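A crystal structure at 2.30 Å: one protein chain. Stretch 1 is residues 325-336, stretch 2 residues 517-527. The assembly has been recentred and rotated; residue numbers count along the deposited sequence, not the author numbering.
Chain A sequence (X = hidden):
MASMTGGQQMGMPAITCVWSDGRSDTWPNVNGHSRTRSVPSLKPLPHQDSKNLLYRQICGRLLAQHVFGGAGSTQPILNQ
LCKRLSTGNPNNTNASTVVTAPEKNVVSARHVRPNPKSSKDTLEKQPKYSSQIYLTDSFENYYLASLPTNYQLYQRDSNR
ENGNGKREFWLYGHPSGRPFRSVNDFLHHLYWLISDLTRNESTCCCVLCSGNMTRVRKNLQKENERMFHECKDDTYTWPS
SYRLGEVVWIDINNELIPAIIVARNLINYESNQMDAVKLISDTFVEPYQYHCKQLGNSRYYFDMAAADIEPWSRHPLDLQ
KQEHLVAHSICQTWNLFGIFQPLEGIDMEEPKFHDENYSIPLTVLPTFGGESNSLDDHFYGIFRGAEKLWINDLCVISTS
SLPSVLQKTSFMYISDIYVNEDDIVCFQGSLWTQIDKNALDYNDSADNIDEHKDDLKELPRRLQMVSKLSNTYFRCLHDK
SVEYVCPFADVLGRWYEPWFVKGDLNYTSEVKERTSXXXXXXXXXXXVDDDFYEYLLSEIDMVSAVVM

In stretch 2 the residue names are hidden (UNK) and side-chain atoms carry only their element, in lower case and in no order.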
ATOM      1  N   LEU A 325     -24.407   9.186  16.953  1.00 83.53           N
ATOM      2  CA  LEU A 325     -25.106   8.695  15.773  1.00 71.64           C
ATOM      3  C   LEU A 325     -24.295   8.850  14.493  1.00 71.26           C
ATOM      4  O   LEU A 325     -24.626   8.210  13.490  1.00 73.49           O
ATOM      5  CB  LEU A 325     -26.449   9.415  15.630  1.00 71.71           C
ATOM      6  CG  LEU A 325     -27.404   9.256  16.817  1.00 84.83           C
ATOM      7  CD1 LEU A 325     -28.672  10.058  16.583  1.00 78.64           C
ATOM      8  CD2 LEU A 325     -27.734   7.792  17.078  1.00 81.25           C
ATOM      9  N   VAL A 326     -23.252   9.681  14.497  1.00 66.17           N
ATOM     10  CA  VAL A 326     -22.351   9.722  13.350  1.00 69.27           C
ATOM     11  C   VAL A 326     -21.515   8.451  13.296  1.00 68.39           C
ATOM     12  O   VAL A 326     -21.333   7.855  12.229  1.00 71.34           O
ATOM     13  CB  VAL A 326     -21.463  10.979  13.403  1.00 67.36           C
ATOM     14  CG1 VAL A 326     -20.586  11.065  12.159  1.00 70.88           C
ATOM     15  CG2 VAL A 326     -22.313  12.234  13.542  1.00 74.74           C
ATOM     16  N   ALA A 327     -21.002   8.012  14.447  1.00 66.29           N
ATOM     17  CA  ALA A 327     -20.228   6.777  14.492  1.00 67.40           C
ATOM     18  C   ALA A 327     -21.109   5.565  14.214  1.00 78.17           C
ATOM     19  O   ALA A 327     -20.665   4.599  13.584  1.00 78.55           O
ATOM     20  CB  ALA A 327     -19.540   6.642  15.850  1.00 65.14           C
ATOM     21  N   HIS A 328     -22.361   5.598  14.678  1.00 69.94           N
ATOM     22  CA  HIS A 328     -23.286   4.507  14.388  1.00 72.04           C
ATOM     23  C   HIS A 328     -23.568   4.409  12.895  1.00 71.53           C
ATOM     24  O   HIS A 328     -23.667   3.307  12.343  1.00 72.26           O
ATOM     25  CB  HIS A 328     -24.589   4.707  15.164  1.00 74.26           C
ATOM     26  CG  HIS A 328     -25.654   3.709  14.827  1.00 76.65           C
ATOM     27  ND1 HIS A 328     -25.694   2.446  15.377  1.00 79.28           N
ATOM     28  CD2 HIS A 328     -26.719   3.789  13.995  1.00 72.70           C
ATOM     29  CE1 HIS A 328     -26.738   1.792  14.900  1.00 74.38           C
ATOM     30  NE2 HIS A 328     -27.377   2.585  14.060  1.00 72.55           N
ATOM     31  N   SER A 329     -23.695   5.555  12.221  1.00 66.22           N
ATOM     32  CA  SER A 329     -24.024   5.549  10.799  1.00 73.45           C
ATOM     33  C   SER A 329     -22.860   5.033   9.961  1.00 74.56           C
ATOM     34  O   SER A 329     -23.066   4.290   8.996  1.00 63.49           O
ATOM     35  CB  SER A 329     -24.422   6.956  10.355  1.00 69.92           C
ATOM     36  OG  SER A 329     -24.900   6.956   9.021  1.00 71.16           O
ATOM     37  N   ILE A 330     -21.632   5.415  10.315  1.00 66.97           N
ATOM     38  CA  ILE A 330     -20.469   4.998   9.538  1.00 63.41           C
ATOM     39  C   ILE A 330     -20.223   3.504   9.706  1.00 68.75           C
ATOM     40  O   ILE A 330     -19.880   2.807   8.745  1.00 59.51           O
ATOM     41  CB  ILE A 330     -19.234   5.821   9.947  1.00 63.16           C
ATOM     42  CG1 ILE A 330     -19.484   7.312   9.707  1.00 60.85           C
ATOM     43  CG2 ILE A 330     -18.006   5.366   9.166  1.00 58.76           C
ATOM     44  CD1 ILE A 330     -18.464   8.218  10.366  1.00 58.49           C
ATOM     45  N   CYS A 331     -20.393   2.991  10.922  1.00 67.85           N
ATOM     46  CA  CYS A 331     -20.087   1.599  11.223  1.00 63.30           C
ATOM     47  C   CYS A 331     -21.162   0.634  10.741  1.00 62.47           C
ATOM     48  O   CYS A 331     -21.113  -0.550  11.093  1.00 62.66           O
ATOM     49  CB  CYS A 331     -19.865   1.435  12.727  1.00 55.85           C
ATOM     50  SG  CYS A 331     -18.424   2.350  13.325  1.00 56.62           S
ATOM     51  N   GLN A 332     -22.124   1.110   9.952  1.00 66.30           N
ATOM     52  CA  GLN A 332     -23.057   0.248   9.246  1.00 63.31           C
ATOM     53  C   GLN A 332     -22.740   0.150   7.763  1.00 60.31           C
ATOM     54  O   GLN A 332     -23.427  -0.585   7.044  1.00 59.35           O
ATOM     55  CB  GLN A 332     -24.494   0.751   9.428  1.00 63.70           C
ATOM     56  CG  GLN A 332     -25.037   0.582  10.833  1.00 73.28           C
ATOM     57  CD  GLN A 332     -26.552   0.590  10.871  1.00 81.58           C
ATOM     58  OE1 GLN A 332     -27.200   1.282  10.087  1.00 78.76           O
ATOM     59  NE2 GLN A 332     -27.124  -0.194  11.776  1.00 94.11           N
ATOM     60  N   THR A 333     -21.725   0.862   7.287  1.00 51.74           N
ATOM     61  CA  THR A 333     -21.409   0.909   5.870  1.00 64.84           C
ATOM     62  C   THR A 333     -20.263  -0.039   5.535  1.00 64.36           C
ATOM     63  O   THR A 333     -19.623  -0.628   6.410  1.00 58.91           O
ATOM     64  CB  THR A 333     -21.042   2.332   5.437  1.00 58.67           C
ATOM     65  OG1 THR A 333     -19.831   2.735   6.091  1.00 59.71           O
ATOM     66  CG2 THR A 333     -22.154   3.308   5.776  1.00 56.12           C
ATOM     67  N   TRP A 334     -20.016  -0.185   4.234  1.00 59.93           N
ATOM     68  CA  TRP A 334     -18.842  -0.887   3.735  1.00 55.57           C
ATOM     69  C   TRP A 334     -18.586  -0.422   2.310  1.00 55.54           C
ATOM     70  O   TRP A 334     -19.517  -0.050   1.592  1.00 56.31           O
ATOM     71  CB  TRP A 334     -19.018  -2.411   3.782  1.00 48.70           C
ATOM     72  CG  TRP A 334     -20.152  -2.930   2.943  1.00 58.87           C
ATOM     73  CD1 TRP A 334     -21.454  -3.076   3.325  1.00 60.66           C
ATOM     74  CD2 TRP A 334     -20.079  -3.384   1.585  1.00 54.90           C
ATOM     75  NE1 TRP A 334     -22.197  -3.589   2.289  1.00 53.51           N
ATOM     76  CE2 TRP A 334     -21.377  -3.787   1.210  1.00 55.41           C
ATOM     77  CE3 TRP A 334     -19.045  -3.487   0.651  1.00 54.17           C
ATOM     78  CZ2 TRP A 334     -21.667  -4.284  -0.059  1.00 56.75           C
ATOM     79  CZ3 TRP A 334     -19.335  -3.981  -0.610  1.00 57.38           C
ATOM     80  CH2 TRP A 334     -20.636  -4.372  -0.952  1.00 56.05           C
ATOM     81  N   ASN A 335     -17.315  -0.436   1.911  1.00 54.24           N
ATOM     82  CA  ASN A 335     -16.954  -0.017   0.563  1.00 55.62           C
ATOM     83  C   ASN A 335     -15.668  -0.702   0.129  1.00 54.13           C
ATOM     84  O   ASN A 335     -14.682  -0.708   0.872  1.00 49.48           O
ATOM     85  CB  ASN A 335     -16.798   1.509   0.485  1.00 50.31           C
ATOM     86  CG  ASN A 335     -15.767   2.047   1.459  1.00 48.48           C
ATOM     87  OD1 ASN A 335     -15.970   2.014   2.672  1.00 53.11           O
ATOM     88  ND2 ASN A 335     -14.666   2.569   0.930  1.00 50.69           N
ATOM     89  N   LEU A 336     -15.691  -1.280  -1.071  1.00 53.81           N
ATOM     90  CA  LEU A 336     -14.483  -1.810  -1.682  1.00 46.89           C
ATOM     91  C   LEU A 336     -13.601  -0.668  -2.171  1.00 42.16           C
ATOM     92  O   LEU A 336     -14.080   0.429  -2.475  1.00 50.60           O
ATOM     93  CB  LEU A 336     -14.835  -2.727  -2.856  1.00 51.23           C
ATOM     94  CG  LEU A 336     -15.441  -4.100  -2.563  1.00 58.34           C
ATOM     95  CD1 LEU A 336     -16.247  -4.570  -3.763  1.00 51.65           C
ATOM     96  CD2 LEU A 336     -14.353  -5.109  -2.231  1.00 46.88           C
ATOM     97  N   UNK A 517     -17.312   5.148  -1.022  1.00 62.94           N
ATOM     98  CA  UNK A 517     -16.122   5.775  -0.471  1.00 53.93           C
ATOM     99  C   UNK A 517     -16.269   5.849   1.038  1.00 49.45           C
ATOM    100  O   UNK A 517     -17.387   5.846   1.561  1.00 57.05           O
ATOM    101  o   UNK A 517     -14.756   7.790  -0.560  1.00 76.40           O
ATOM    102  c   UNK A 517     -15.929   7.179  -1.058  1.00 51.23           C
ATOM    103  N   UNK A 518     -15.132   5.914   1.735  1.00 48.41           N
ATOM    104  CA  UNK A 518     -15.172   6.155   3.173  1.00 60.41           C
ATOM    105  C   UNK A 518     -15.668   7.563   3.472  1.00 53.00           C
ATOM    106  O   UNK A 518     -16.485   7.759   4.377  1.00 55.59           O
ATOM    107  c   UNK A 518     -13.787   5.934   3.785  1.00 47.70           C
ATOM    108  c   UNK A 518     -14.775   4.877   5.844  1.00 52.08           C
ATOM    109  n   UNK A 518     -14.680   2.984   8.985  1.00 45.34           N
ATOM    110  n   UNK A 518     -16.198   2.907   7.271  1.00 54.59           N
ATOM    111  c   UNK A 518     -15.094   3.414   7.802  1.00 45.97           C
ATOM    112  n   UNK A 518     -14.402   4.345   7.151  1.00 51.04           N
ATOM    113  c   UNK A 518     -13.769   5.883   5.311  1.00 46.97           C
ATOM    114  N   UNK A 519     -15.189   8.553   2.716  1.00 58.30           N
ATOM    115  CA  UNK A 519     -15.647   9.924   2.907  1.00 56.73           C
ATOM    116  C   UNK A 519     -17.152  10.036   2.704  1.00 60.25           C
ATOM    117  O   UNK A 519     -17.826  10.801   3.405  1.00 66.97           O
ATOM    118  c   UNK A 519     -14.830  12.837   3.506  1.00 59.93           C
ATOM    119  c   UNK A 519     -15.177  12.357   2.104  1.00 66.07           C
ATOM    120  c   UNK A 519     -14.907  10.858   1.949  1.00 61.29           C
ATOM    121  c   UNK A 519     -14.386  13.141   1.070  1.00 65.36           C
ATOM    122  N   UNK A 520     -17.700   9.280   1.749  1.00 61.08           N
ATOM    123  CA  UNK A 520     -19.139   9.321   1.507  1.00 61.56           C
ATOM    124  C   UNK A 520     -19.916   8.818   2.717  1.00 59.33           C
ATOM    125  O   UNK A 520     -20.981   9.354   3.046  1.00 64.41           O
ATOM    126  c   UNK A 520     -19.485   8.499   0.265  1.00 60.83           C
ATOM    127  o   UNK A 520     -20.874   8.230   0.208  1.00 68.68           O
ATOM    128  N   UNK A 521     -19.402   7.788   3.392  1.00 61.19           N
ATOM    129  CA  UNK A 521     -20.059   7.282   4.592  1.00 59.99           C
ATOM    130  C   UNK A 521     -19.815   8.183   5.795  1.00 56.96           C
ATOM    131  O   UNK A 521     -20.698   8.324   6.647  1.00 60.76           O
ATOM    132  c   UNK A 521     -19.578   5.863   4.896  1.00 56.83           C
ATOM    133  N   UNK A 522     -18.631   8.791   5.884  1.00 63.56           N
ATOM    134  CA  UNK A 522     -18.344   9.711   6.978  1.00 58.70           C
ATOM    135  C   UNK A 522     -19.167  10.985   6.834  1.00 71.01           C
ATOM    136  O   UNK A 522     -19.741  11.483   7.810  1.00 59.53           O
ATOM    137  c   UNK A 522     -16.051   8.758   7.388  1.00 60.93           C
ATOM    138  c   UNK A 522     -16.534  11.125   8.026  1.00 61.68           C
ATOM    139  c   UNK A 522     -16.835  10.014   7.029  1.00 56.58           C
ATOM    140  N   UNK A 523     -19.241  11.529   5.623  1.00 71.86           N
ATOM    141  CA  UNK A 523     -19.855  12.824   5.411  1.00 68.40           C
ATOM    142  C   UNK A 523     -18.827  13.927   5.556  1.00 62.17           C
ATOM    143  O   UNK A 523     -18.112  13.983   6.560  1.00 60.18           O
ATOM    144  N   UNK A 524     -18.737  14.808   4.558  1.00 62.21           N
ATOM    145  CA  UNK A 524     -17.683  15.817   4.564  1.00 73.72           C
ATOM    146  C   UNK A 524     -17.803  16.755   5.759  1.00 69.22           C
ATOM    147  O   UNK A 524     -16.797  17.320   6.202  1.00 61.00           O
ATOM    148  o   UNK A 524     -18.957  17.267   3.097  1.00 85.39           O
ATOM    149  c   UNK A 524     -17.714  16.612   3.260  1.00 70.81           C
ATOM    150  N   UNK A 525     -19.015  16.938   6.292  1.00 68.75           N
ATOM    151  CA  UNK A 525     -19.180  17.774   7.475  1.00 86.97           C
ATOM    152  C   UNK A 525     -18.555  17.145   8.714  1.00 77.64           C
ATOM    153  O   UNK A 525     -18.275  17.859   9.682  1.00 60.26           O
ATOM    154  c   UNK A 525     -20.663  18.061   7.741  1.00 71.47           C
ATOM    155  o   UNK A 525     -22.985  15.336   6.998  1.00 88.70           O
ATOM    156  o   UNK A 525     -21.331  16.182   5.828  1.00 75.45           O
ATOM    157  c   UNK A 525     -21.977  16.066   6.892  1.00 93.25           C
ATOM    158  c   UNK A 525     -21.522  16.851   8.105  1.00 67.82           C
ATOM    159  N   UNK A 526     -18.331  15.832   8.701  1.00 68.46           N
ATOM    160  CA  UNK A 526     -17.742  15.122   9.827  1.00 59.35           C
ATOM    161  C   UNK A 526     -16.265  14.819   9.619  1.00 52.38           C
ATOM    162  O   UNK A 526     -15.627  14.269  10.522  1.00 57.35           O
ATOM    163  o   UNK A 526     -20.232  14.820  11.406  1.00 65.28           O
ATOM    164  n   UNK A 526     -20.880  13.434   9.759  1.00 60.04           N
ATOM    165  c   UNK A 526     -19.953  14.064  10.475  1.00 65.43           C
ATOM    166  c   UNK A 526     -18.508  13.821  10.078  1.00 66.73           C
ATOM    167  N   UNK A 527     -15.709  15.162   8.462  1.00 57.81           N
ATOM    168  CA  UNK A 527     -14.295  14.971   8.187  1.00 53.46           C
ATOM    169  C   UNK A 527     -13.535  16.202   8.685  1.00 61.15           C
ATOM    170  O   UNK A 527     -14.108  17.094   9.316  1.00 65.20           O
ATOM    171  c   UNK A 527     -12.533  12.006   7.848  1.00 55.44           C
ATOM    172  c   UNK A 527     -11.886  14.601   5.404  1.00 58.01           C
ATOM    173  c   UNK A 527     -11.673  10.961   8.141  1.00 54.73           C
ATOM    174  c   UNK A 527     -10.443  10.829   7.485  1.00 52.81           C
ATOM    175  c   UNK A 527     -10.906  12.776   6.235  1.00 58.17           C
ATOM    176  c   UNK A 527     -14.098  14.692   6.695  1.00 58.43           C
ATOM    177  n   UNK A 527     -10.769  13.805   5.340  1.00 53.89           N
ATOM    178  c   UNK A 527     -12.763  14.112   6.328  1.00 49.39           C
ATOM    179  c   UNK A 527     -10.043  11.723   6.530  1.00 53.61           C
ATOM    180  c   UNK A 527     -12.151  12.936   6.876  1.00 44.31           C
TER
HETATM  181  O   HOH W   1     -17.387   2.966   4.597  1.00 48.27           O

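Position 517 carries one carbon and then one oxygen, a serine. Its CA-to-CB bond points away from stretch 1, and its backbone C lies 3.7 Å from Asn335 ND2. Ser517 is the N-cap of the helix that follows: its OG accepts a weak bond from the backbone N of residue 519, at 3.4 Å, a typical task for a short hydroxyl side chain.

Position 518 has three carbons, a nitrogen, and a carbon bearing two more nitrogens, the guanidinium of arginine. The chain leaves sideways, but its end comes nearer to stretch 1. Ile330 CG2 covers one face of the group, 3.6 Å from Arg518 NH1, while Thr333 OG1 sits at the edge near its plane. A flat, charged group can thus pack against a methyl and still use its nitrogens for hydrogen bonds, here to a water and elsewhere in the structure.

Position 519 has four carbons forked at the second: leucine, out of reach of stretch 1. Position 520, one carbon and one oxygen, is serine, exposed and also out of reach.

Position 521 shows a single carbon, hence alanine. Its CB points toward stretch 1 and lies 3.4 Å from Thr333 OG1, and its backbone O is 3.4 Å from Ile330 CG1. So small a side chain suits this close passage, where the CA atoms of Ile330 and Ala521 are 5.5 Å apart.

Position 522 has one carbon carrying two others: valine. Although its CA-to-CB bond points away overall, Val522 CG2 makes an apolar contact with Ile330 CD1 at 3.9 Å.

Position 523 has no side-chain atoms and is glycine. It is the first residue after the helix to leave helical phi/psi, with phi at 89°; at these backbone angles a CB would be jammed against the preceding carbonyl oxygen.

Position 524, one carbon and one oxygen, is serine. Position 525, three carbons with two oxygens on the third, is glutamate. Both are exposed and out of reach.

Position 526 has two carbons, the second carrying an oxygen and a nitrogen. Its nitrogen lies 3.4 Å from Val326 CG1. This is asparagine, whose ND2 donates to Val522 O at 3.0 Å, tying the chain after the helix back to it.

Position 527 bears one carbon, then fused five- and six-membered rings holding eight carbons and one nitrogen: tryptophan, buried but out of reach of stretch 1.

The contact therefore rests on packing around Ile330, with no direct hydrogen bond between the stretches. One water supplies the polar link, donating to Thr333 OG1 (2.9 Å) and Asn335 OD1 (2.6 Å) and accepting from Arg518 NH1 (2.9 Å).

Stretch 2 (517-527) SRLSAVGSENW
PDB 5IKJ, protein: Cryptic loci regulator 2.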